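Local coordinates for protein geranylgeranyl pyrophosphate synthetase (Pyrococcus horikoshii, PDB 1WY0) that probably catalyses the chain-elongating condensation of isopentenyl diphosphate with allylic diphosphates to give geranylgeranyl diphosphate, at residues Gln153-Glu158 / Tyr170-Ser175; Ser163-Glu168 / Gly241-Ile246; Ala317-Pro322 / Asp329-Ala334; Glu6-Ile11 / Ala334-Glu339. All blocks are in the same frame, centred on the assembly; numbering follows the deposited sequence.

Interaction 1. Residues Gln153-Glu158 / Tyr170-Ser175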
# COMPACT_ATOMS: atom_id res chain seq x y z
N GLN A 153 5.67 -8.15 9.45
CA GLN A 153 4.40 -7.89 10.10
C GLN A 153 3.49 -9.13 9.97
O GLN A 153 2.73 -9.44 10.87
CB GLN A 153 3.73 -6.65 9.49
CG GLN A 153 2.35 -6.34 10.04
CD GLN A 153 2.32 -6.12 11.54
OE1 GLN A 153 3.34 -6.26 12.22
NE2 GLN A 153 1.15 -5.79 12.08
N ALA A 154 3.59 -9.84 8.85
CA ALA A 154 2.79 -11.05 8.63
C ALA A 154 3.17 -12.10 9.68
O ALA A 154 2.31 -12.70 10.32
CB ALA A 154 3.03 -11.60 7.24
N ARG A 155 4.46 -12.33 9.85
CA ARG A 155 4.91 -13.30 10.84
C ARG A 155 4.45 -12.86 12.22
O ARG A 155 4.15 -13.69 13.07
CB ARG A 155 6.44 -13.42 10.84
CG ARG A 155 7.03 -13.84 9.52
CD ARG A 155 8.46 -14.28 9.74
NE ARG A 155 9.36 -13.68 8.78
CZ ARG A 155 9.77 -14.25 7.65
NH1 ARG A 155 9.36 -15.47 7.33
NH2 ARG A 155 10.60 -13.60 6.85
N ASP A 156 4.39 -11.56 12.43
CA ASP A 156 3.96 -11.04 13.73
C ASP A 156 2.49 -11.36 13.95
O ASP A 156 2.07 -11.63 15.08
CB ASP A 156 4.22 -9.54 13.83
CG ASP A 156 4.25 -9.06 15.28
OD1 ASP A 156 4.71 -9.83 16.16
OD2 ASP A 156 3.85 -7.91 15.55
N LEU A 157 1.70 -11.36 12.87
CA LEU A 157 0.29 -11.68 12.99
C LEU A 157 0.12 -13.17 13.31
O LEU A 157 -0.69 -13.53 14.15
CB LEU A 157 -0.47 -11.37 11.70
CG LEU A 157 -0.76 -9.91 11.38
CD1 LEU A 157 -1.51 -9.82 10.06
CD2 LEU A 157 -1.56 -9.29 12.50
N GLU A 158 0.89 -14.03 12.65
CA GLU A 158 0.79 -15.47 12.89
C GLU A 158 1.04 -15.82 14.36
O GLU A 158 0.44 -16.75 14.88
CB GLU A 158 1.78 -16.23 12.00
CG GLU A 158 1.39 -16.25 10.51
CD GLU A 158 0.31 -17.27 10.17
OE1 GLU A 158 0.66 -18.43 9.86
OE2 GLU A 158 -0.89 -16.92 10.22
N TYR A 170 11.15 -14.84 16.94
CA TYR A 170 10.98 -13.40 17.16
C TYR A 170 12.06 -12.60 16.43
O TYR A 170 11.78 -11.62 15.74
CB TYR A 170 11.07 -13.14 18.66
CG TYR A 170 11.30 -11.69 18.90
CD1 TYR A 170 10.22 -10.82 18.95
CD2 TYR A 170 12.59 -11.19 19.07
CE1 TYR A 170 10.42 -9.46 19.18
CE2 TYR A 170 12.80 -9.84 19.29
CZ TYR A 170 11.72 -8.98 19.34
OH TYR A 170 11.92 -7.63 19.56
N MET A 171 13.33 -12.98 16.45
CA MET A 171 14.36 -12.24 15.72
C MET A 171 14.15 -12.21 14.21
O MET A 171 14.55 -11.25 13.55
CB MET A 171 15.75 -12.82 16.03
CG MET A 171 16.29 -12.49 17.41
SD MET A 171 16.08 -10.77 17.91
CE MET A 171 17.33 -9.97 16.87
N GLU A 172 13.56 -13.24 13.64
CA GLU A 172 13.35 -13.24 12.20
C GLU A 172 12.24 -12.24 11.86
O GLU A 172 12.25 -11.60 10.81
CB GLU A 172 12.98 -14.64 11.72
CG GLU A 172 12.70 -14.72 10.23
CD GLU A 172 12.24 -16.10 9.79
OE1 GLU A 172 11.51 -16.74 10.57
OE2 GLU A 172 12.59 -16.52 8.67
N MET A 173 11.30 -12.10 12.79
CA MET A 173 10.17 -11.20 12.64
C MET A 173 10.59 -9.74 12.82
O MET A 173 10.35 -8.90 11.95
CB MET A 173 9.09 -11.58 13.66
CG MET A 173 7.86 -10.67 13.72
SD MET A 173 8.11 -9.08 14.56
CE MET A 173 7.99 -9.55 16.30
N ILE A 174 11.24 -9.45 13.94
CA ILE A 174 11.62 -8.07 14.19
C ILE A 174 12.61 -7.55 13.14
O ILE A 174 12.65 -6.37 12.81
CB ILE A 174 12.26 -7.99 15.58
CG1 ILE A 174 12.28 -6.54 16.07
CG2 ILE A 174 13.71 -8.49 15.52
CD1 ILE A 174 10.88 -5.99 16.33
N SER A 175 13.44 -8.48 12.64
CA SER A 175 14.43 -8.09 11.65
C SER A 175 13.78 -7.41 10.44
O SER A 175 14.33 -6.50 9.83
CB SER A 175 15.17 -9.35 11.19
OG SER A 175 16.08 -9.02 10.14
O HOH W 1 10.57 -10.84 8.72
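Arg-155 and Glu-172 meet as stacked flat groups: the guanidinium and carboxylate planes differ by only 5°, and Glu-172 CD lies 3.7 Å above the centre of the guanidinium plane. The ion pair from Arg-155 NH1 to Glu-172 OE2 is long (3.7 Å), and because that oxygen sits well out of plane, charge alone joins them. The NE-H of Arg-155 works at the edge, in the guanidinium plane, giving a hydrogen bond to a water (3.1 Å from NE) that in turn donates to Glu-172 O (2.8 Å). A lysine in place of Arg-155 has no flat group to lie against the carboxylate, and would probably leave Glu-172 freer to turn and the water without its NE-H donor. Next along, Met-173 has CG anti to its backbone N (chi1 176°) and then folds back, so that CE lies 3.3 Å from Asp-156 OD1. The other oxygen, Asp-156 OD2, is salt-bridged to Lys-177. The axes of segments 153-158 and 170-175, on helices 132-159 and 167-193, approach to 8.5 Å at 139°. Beside them Gln-153 touches Asp-86 and Asp-90 of the family's first aspartate-rich motif on helix 69-90, Tyr-170 and Ile-174 pack on helix 197-224, and Arg-155 rests on Pro-31 of the second subunit.

Interaction 2. Residues Ser163-Glu168 / Gly241-Ile246; sequences STVTIE and GKKTLI
Thr-244 OG1, next in sequence to the Leu-245 that packs on Ile-167, is gripped by two backbone amides: a weak bond from Ile-246 N (3.1 Å, 124° at the hydrogen) and a second from Val-247 N. This is an N-cap for helix 245-253. Thr-166 does the same for helix 167-193, its OG1 accepting from Glu-169 N, so the facing segments are both lead-ins to helices. They run the same way and converge, the CA atoms closing from 8.7 Å at Ser-163 and Gly-241 to 6.2 Å at Ile-167 and Leu-245. In the middle, chi1 (-91°) sets Lys-243 CG against both methyls of Val-165, a tight 3.5 Å from CG1 and 3.6 Å from CG2, and the bend at chi2 turns the rest of the chain toward Ser-163. Beyond the bend the chain is straight and carries CE along Ser-163 O (3.7 Å) to its polar partner, the hydrogen bond from NZ to Lys-162 O. At the helix starts, Leu-245 CD1 sits 3.9 Å from Ile-167 CG2, and Tyr-302 of helix 299-315 touches both residues. The chemistry is therefore divided. Carbon packing joins the segments to each other, while the threonine hydroxyls cap the helices and Ile-167 N donates to Glu-252 OE1 of helix 245-253. Lys-243 serves both sides: its ammonium is held by the Lys-162 carbonyl while its methylenes pack on Val-165.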
# COMPACT_ATOMS: atom_id res chain seq x y z
N SER A 163 0.55 -19.51 21.65
CA SER A 163 0.98 -18.94 22.92
C SER A 163 2.47 -18.65 23.07
O SER A 163 2.83 -17.61 23.61
CB SER A 163 0.53 -19.83 24.07
OG SER A 163 -0.88 -19.90 24.14
N THR A 164 3.34 -19.55 22.60
CA THR A 164 4.78 -19.35 22.73
C THR A 164 5.51 -19.15 21.40
O THR A 164 5.00 -19.52 20.34
CB THR A 164 5.47 -20.55 23.47
OG1 THR A 164 5.44 -21.72 22.64
CG2 THR A 164 4.75 -20.85 24.78
N VAL A 165 6.70 -18.56 21.47
CA VAL A 165 7.53 -18.31 20.29
C VAL A 165 8.96 -18.57 20.70
O VAL A 165 9.27 -18.60 21.88
CB VAL A 165 7.47 -16.82 19.80
CG1 VAL A 165 6.11 -16.51 19.21
CG2 VAL A 165 7.78 -15.89 20.96
N THR A 166 9.84 -18.75 19.72
CA THR A 166 11.25 -19.00 19.99
C THR A 166 12.05 -17.73 19.75
O THR A 166 11.59 -16.81 19.08
CB THR A 166 11.82 -20.11 19.08
OG1 THR A 166 12.02 -19.59 17.76
CG2 THR A 166 10.85 -21.29 19.02
N ILE A 167 13.26 -17.68 20.31
CA ILE A 167 14.11 -16.52 20.13
C ILE A 167 14.33 -16.34 18.63
O ILE A 167 14.37 -15.21 18.14
CB ILE A 167 15.48 -16.72 20.82
CG1 ILE A 167 15.32 -16.64 22.34
CG2 ILE A 167 16.48 -15.69 20.32
CD1 ILE A 167 16.59 -16.99 23.11
N GLU A 168 14.49 -17.45 17.93
CA GLU A 168 14.72 -17.42 16.49
C GLU A 168 13.53 -16.87 15.72
O GLU A 168 13.70 -16.16 14.73
CB GLU A 168 15.03 -18.83 15.99
CG GLU A 168 15.28 -18.88 14.50
CD GLU A 168 15.23 -20.28 13.96
OE1 GLU A 168 16.10 -21.09 14.35
OE2 GLU A 168 14.31 -20.56 13.15
N GLY A 241 0.13 -9.32 25.99
CA GLY A 241 0.62 -10.58 25.45
C GLY A 241 1.46 -10.32 24.20
O GLY A 241 1.34 -10.99 23.18
N LYS A 242 2.35 -9.33 24.24
CA LYS A 242 3.17 -9.01 23.08
C LYS A 242 4.40 -9.92 23.03
O LYS A 242 5.03 -10.16 24.04
CB LYS A 242 3.63 -7.56 23.15
CG LYS A 242 4.29 -7.05 21.90
CD LYS A 242 5.10 -5.78 22.21
CE LYS A 242 5.64 -5.16 20.96
NZ LYS A 242 6.59 -4.06 21.30
N LYS A 243 4.72 -10.43 21.83
CA LYS A 243 5.88 -11.29 21.65
C LYS A 243 7.14 -10.47 21.50
O LYS A 243 7.39 -9.87 20.45
CB LYS A 243 5.71 -12.19 20.42
CG LYS A 243 5.05 -13.53 20.69
CD LYS A 243 3.58 -13.39 20.99
CE LYS A 243 2.96 -14.74 21.27
NZ LYS A 243 1.50 -14.64 21.42
N THR A 244 7.94 -10.42 22.55
CA THR A 244 9.20 -9.68 22.54
C THR A 244 10.34 -10.68 22.71
O THR A 244 10.10 -11.87 22.89
CB THR A 244 9.25 -8.69 23.71
OG1 THR A 244 9.51 -9.41 24.92
CG2 THR A 244 7.91 -7.96 23.85
N LEU A 245 11.58 -10.21 22.65
CA LEU A 245 12.73 -11.09 22.82
C LEU A 245 12.80 -11.58 24.25
O LEU A 245 13.32 -12.67 24.51
CB LEU A 245 14.03 -10.35 22.48
CG LEU A 245 15.31 -11.12 22.78
CD1 LEU A 245 15.25 -12.51 22.17
CD2 LEU A 245 16.50 -10.34 22.23
N ILE A 246 12.29 -10.78 25.18
CA ILE A 246 12.27 -11.13 26.59
C ILE A 246 11.37 -12.33 26.84
O ILE A 246 11.73 -13.27 27.55
CB ILE A 246 11.77 -9.94 27.44
CG1 ILE A 246 12.66 -8.72 27.17
CG2 ILE A 246 11.77 -10.30 28.92
CD1 ILE A 246 12.07 -7.41 27.64

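Interaction 3. Residues Ala317-Pro322 / Asp329-Ala334; sequences ALRILP and DLELLA
Leu-318 makes the close carbon contact with helix 325-336: its CD1 comes to 3.7 Å from Leu-330 CB and 4.0 Å from Leu-330 CD1, the two side chains crossing at about a right angle. Each also packs on a further helix, Leu-318 on Leu-203 and Trp-206 of helix 197-224, and Leu-330 on Thr-56 and Ser-57 at the end of helix 49-57. Arg-319 starts out pointing away from the helix, and bends at chi2 and chi3 bring its guanidinium back. NH1 then stands 3.9 Å from Glu-331 OE2, with the guanidinium and carboxylate planes 35° apart; this is a long salt bridge. Glu-331 supplies the rest of the reach by staying extended beyond CG. Further on, Leu-321 N donates to Leu-318 O at 2.9 Å, a bond that curls the chain back on itself, and Leu-321 O accepts from Arg-327 NH2, tying the loop to the start of the helix that follows it. The contact thus joins the linker after helix 299-315 to helix 325-336 in two layers. Buried leucines provide close apolar packing on the inner side, whereas toward solvent the arginine and glutamate are paired at a length, and with a turn between their planes, consistent with a weak, mainly electrostatic attraction.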
# COMPACT_ATOMS: atom_id res chain seq x y z
N ALA A 317 31.20 -0.97 13.43
CA ALA A 317 31.15 -1.28 12.01
C ALA A 317 31.28 0.01 11.22
O ALA A 317 31.54 -0.01 10.03
CB ALA A 317 29.83 -1.97 11.67
N LEU A 318 31.10 1.13 11.91
CA LEU A 318 31.23 2.45 11.30
C LEU A 318 32.69 2.92 11.36
O LEU A 318 33.09 3.93 10.78
CB LEU A 318 30.32 3.44 12.05
CG LEU A 318 28.85 3.32 11.65
CD1 LEU A 318 28.01 4.49 12.18
CD2 LEU A 318 28.64 3.30 10.14
N ARG A 319 33.47 2.16 12.14
CA ARG A 319 34.90 2.41 12.25
C ARG A 319 35.54 2.58 10.86
O ARG A 319 36.51 3.29 10.66
CB ARG A 319 35.49 1.16 12.89
CG ARG A 319 36.37 1.46 14.10
CD ARG A 319 36.11 0.46 15.23
NE ARG A 319 36.29 1.10 16.53
CZ ARG A 319 35.27 1.84 17.00
NH1 ARG A 319 34.15 1.95 16.31
NH2 ARG A 319 35.40 2.47 18.17
N ILE A 320 34.96 1.84 9.90
CA ILE A 320 35.52 1.78 8.56
C ILE A 320 35.45 3.13 7.84
O ILE A 320 36.24 3.44 6.95
CB ILE A 320 34.72 0.74 7.79
CG1 ILE A 320 34.95 -0.65 8.39
CG2 ILE A 320 35.17 0.71 6.32
CD1 ILE A 320 36.42 -1.05 8.40
N LEU A 321 34.43 3.93 8.22
CA LEU A 321 34.27 5.25 7.62
C LEU A 321 35.21 6.27 8.25
O LEU A 321 35.70 6.09 9.36
CB LEU A 321 32.82 5.68 7.82
CG LEU A 321 31.89 5.11 6.76
CD1 LEU A 321 31.66 3.61 6.93
CD2 LEU A 321 30.50 5.77 6.78
N PRO A 322 35.46 7.37 7.54
CA PRO A 322 36.34 8.41 8.05
C PRO A 322 35.72 9.11 9.26
O PRO A 322 34.53 9.00 9.54
CB PRO A 322 36.58 9.43 6.94
CG PRO A 322 36.14 8.80 5.62
CD PRO A 322 35.24 7.58 6.11
N ASP A 329 27.40 11.67 14.93
CA ASP A 329 25.99 11.60 15.25
C ASP A 329 25.44 10.18 15.15
O ASP A 329 24.64 9.76 15.98
CB ASP A 329 25.20 12.55 14.35
CG ASP A 329 25.56 14.01 14.56
OD1 ASP A 329 25.75 14.41 15.73
OD2 ASP A 329 25.65 14.75 13.57
N LEU A 330 25.87 9.44 14.13
CA LEU A 330 25.41 8.07 13.95
C LEU A 330 25.87 7.20 15.10
O LEU A 330 25.23 6.21 15.43
CB LEU A 330 25.92 7.49 12.63
CG LEU A 330 25.40 8.09 11.32
CD1 LEU A 330 25.94 7.29 10.15
CD2 LEU A 330 23.87 8.08 11.31
N GLU A 331 26.99 7.56 15.71
CA GLU A 331 27.49 6.78 16.84
C GLU A 331 26.75 7.20 18.09
O GLU A 331 26.40 6.37 18.93
CB GLU A 331 28.99 6.99 17.03
CG GLU A 331 29.86 6.09 16.18
CD GLU A 331 31.34 6.22 16.49
OE1 GLU A 331 31.73 7.26 17.07
OE2 GLU A 331 32.10 5.29 16.16
N LEU A 332 26.51 8.50 18.23
CA LEU A 332 25.80 9.00 19.39
C LEU A 332 24.36 8.47 19.40
O LEU A 332 23.89 7.98 20.43
CB LEU A 332 25.80 10.53 19.40
CG LEU A 332 27.11 11.20 19.84
CD1 LEU A 332 26.93 12.72 19.94
CD2 LEU A 332 27.53 10.64 21.19
N LEU A 333 23.68 8.57 18.27
CA LEU A 333 22.30 8.10 18.15
C LEU A 333 22.21 6.65 18.58
O LEU A 333 21.40 6.29 19.44
CB LEU A 333 21.82 8.25 16.71
CG LEU A 333 20.39 7.84 16.37
CD1 LEU A 333 19.38 8.71 17.12
CD2 LEU A 333 20.20 7.97 14.87
N ALA A 334 23.05 5.80 18.00
CA ALA A 334 23.05 4.39 18.34
C ALA A 334 23.26 4.20 19.83
O ALA A 334 22.64 3.33 20.45
CB ALA A 334 24.13 3.66 17.56

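Interaction 4. Residues Glu6-Ile11 / Ala334-Glu339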
# COMPACT_ATOMS: atom_id res chain seq x y z
N GLU A 6 22.54 18.49 21.83
CA GLU A 6 22.99 19.06 20.57
C GLU A 6 22.67 18.12 19.40
O GLU A 6 22.34 18.56 18.30
CB GLU A 6 24.50 19.28 20.66
CG GLU A 6 25.01 20.22 19.56
CD GLU A 6 26.28 20.89 20.03
OE1 GLU A 6 27.35 20.44 19.67
OE2 GLU A 6 26.17 21.87 20.77
N LEU A 7 22.76 16.82 19.63
CA LEU A 7 22.45 15.83 18.60
C LEU A 7 20.99 16.03 18.21
O LEU A 7 20.66 16.08 17.03
CB LEU A 7 22.65 14.41 19.12
CG LEU A 7 22.06 13.30 18.25
CD1 LEU A 7 22.61 13.37 16.83
CD2 LEU A 7 22.37 11.95 18.87
N PHE A 8 20.12 16.15 19.21
CA PHE A 8 18.71 16.37 18.96
C PHE A 8 18.50 17.73 18.32
O PHE A 8 17.48 17.97 17.68
CB PHE A 8 17.90 16.28 20.26
CG PHE A 8 17.86 14.90 20.84
CD1 PHE A 8 17.81 13.78 20.01
CD2 PHE A 8 17.83 14.71 22.22
CE1 PHE A 8 17.74 12.50 20.54
CE2 PHE A 8 17.76 13.43 22.76
CZ PHE A 8 17.71 12.32 21.91
N ALA A 9 19.48 18.60 18.50
CA ALA A 9 19.42 19.94 17.92
C ALA A 9 19.66 19.80 16.42
O ALA A 9 19.04 20.50 15.61
CB ALA A 9 20.48 20.83 18.55
N ARG A 10 20.56 18.90 16.06
CA ARG A 10 20.87 18.63 14.67
C ARG A 10 19.71 17.90 14.03
O ARG A 10 19.21 18.28 12.97
CB ARG A 10 22.13 17.77 14.62
CG ARG A 10 23.39 18.55 14.98
CD ARG A 10 24.51 18.36 13.95
NE ARG A 10 24.34 17.10 13.22
CZ ARG A 10 23.72 17.15 12.03
NH1 ARG A 10 23.29 18.31 11.56
NH2 ARG A 10 23.57 16.03 11.31
N ILE A 11 19.29 16.82 14.69
CA ILE A 11 18.18 16.01 14.22
C ILE A 11 16.99 16.90 13.91
O ILE A 11 16.40 16.82 12.83
CB ILE A 11 17.76 14.97 15.28
CG1 ILE A 11 18.88 13.96 15.49
CG2 ILE A 11 16.48 14.26 14.86
CD1 ILE A 11 18.64 13.01 16.65
N ALA A 334 23.05 5.80 18.00
CA ALA A 334 23.05 4.39 18.34
C ALA A 334 23.26 4.20 19.83
O ALA A 334 22.64 3.33 20.45
CB ALA A 334 24.13 3.66 17.56
N LYS A 335 24.15 5.00 20.40
CA LYS A 335 24.45 4.89 21.82
C LYS A 335 23.29 5.42 22.66
O LYS A 335 22.98 4.88 23.72
CB LYS A 335 25.75 5.64 22.15
CG LYS A 335 26.56 5.01 23.26
CD LYS A 335 27.75 5.89 23.65
CE LYS A 335 28.52 5.29 24.84
NZ LYS A 335 29.66 6.14 25.29
N PHE A 336 22.63 6.46 22.18
CA PHE A 336 21.49 7.01 22.89
C PHE A 336 20.33 6.01 22.90
O PHE A 336 19.66 5.78 23.90
CB PHE A 336 21.04 8.28 22.17
CG PHE A 336 19.74 8.77 22.73
CD1 PHE A 336 19.72 9.43 23.96
CD2 PHE A 336 18.56 8.61 22.01
CE1 PHE A 336 18.53 9.94 24.46
CE2 PHE A 336 17.37 9.13 22.52
CZ PHE A 336 17.35 9.79 23.74
N ILE A 337 20.09 5.45 21.72
CA ILE A 337 18.97 4.55 21.57
C ILE A 337 18.98 3.41 22.60
O ILE A 337 18.00 2.71 22.80
CB ILE A 337 19.01 4.00 20.15
CG1 ILE A 337 18.19 4.90 19.23
CG2 ILE A 337 18.41 2.59 20.12
CD1 ILE A 337 18.27 4.45 17.77
N VAL A 338 20.16 3.20 23.24
CA VAL A 338 20.27 2.09 24.19
C VAL A 338 20.58 2.52 25.64
O VAL A 338 20.72 1.70 26.54
CB VAL A 338 21.34 1.11 23.70
CG1 VAL A 338 22.73 1.75 23.81
CG2 VAL A 338 21.29 -0.16 24.53
N GLU A 339 20.72 3.84 25.86
CA GLU A 339 21.06 4.31 27.20
C GLU A 339 19.89 5.04 27.87
O GLU A 339 19.86 5.23 29.08
CB GLU A 339 22.27 5.25 27.10
CG GLU A 339 23.60 4.49 27.19
CD GLU A 339 24.74 5.49 27.19
OE1 GLU A 339 24.59 6.53 26.57
OE2 GLU A 339 25.75 5.21 27.82
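A T-shaped aromatic pair joins the N-terminal helix 3-25 to the C-terminal helix 325-336: Phe-8 presents its edge to the face of Phe-336. The centroids are 4.8 Å apart and the planes meet at 83°, close to perpendicular. The approach is through the far end of the Phe-8 ring, with Phe-336 CE2 lying in the plane of that ring at its edge. Phe-8 CZ, in turn, stands over the Phe-336 face, displaced toward the rim on the CZ and CE2 side. It is flanked by Phe-8 CE2, whose nearest atom across the contact is Phe-336 CZ, and by Phe-8 CE1, whose nearest is Phe-336 CE2. The separation modelled between the two CZ atoms is too short to be trusted; the T-shape is clear from the angle of the planes, while the exact spacing of the rings is doubtful. A chi1 of 171° swings the Phe-336 ring away from its own backbone N and toward helix 3-25. An alanine here is likely to leave the edge of Phe-8 without its aromatic face and open a gap between the two helices. Tyr-4, one turn before Phe-8, makes another edge-to-face pair with Phe-336 and is hydrogen-bonded through OH to Glu-339 OE1, so two residues of one helix meet a single phenylalanine. The pair lies near the surface. Deeper in, Leu-7 packs on Leu-332 of helix 325-336 and, with Ile-11, on Phe-52 of helix 49-57, while Ala-334 and Ile-337 lean on Val-210 of helix 197-224.

Interactions 1 and 2 both use helix 167-193 and meet at Tyr-170, whose CE1 packs 3.3 Å from Lys-243 O. Interactions 3 and 4 share helix 325-336 and Ala-334, and the salt bridge from Arg-10 NE to Asp-329 OD2 (2.7 Å) ties them together. The two pairs lie far apart, the centres of interactions 1 and 3 being about 28 Å from each other. Interactions 1, 2 and 3 are partly buried, each combining inner side chains with a polar or charged element, whereas interaction 4 is a surface contact resting on aromatic rings alone. Interaction 1 also borders the second subunit; interactions 2, 3 and 4 stay within one chain.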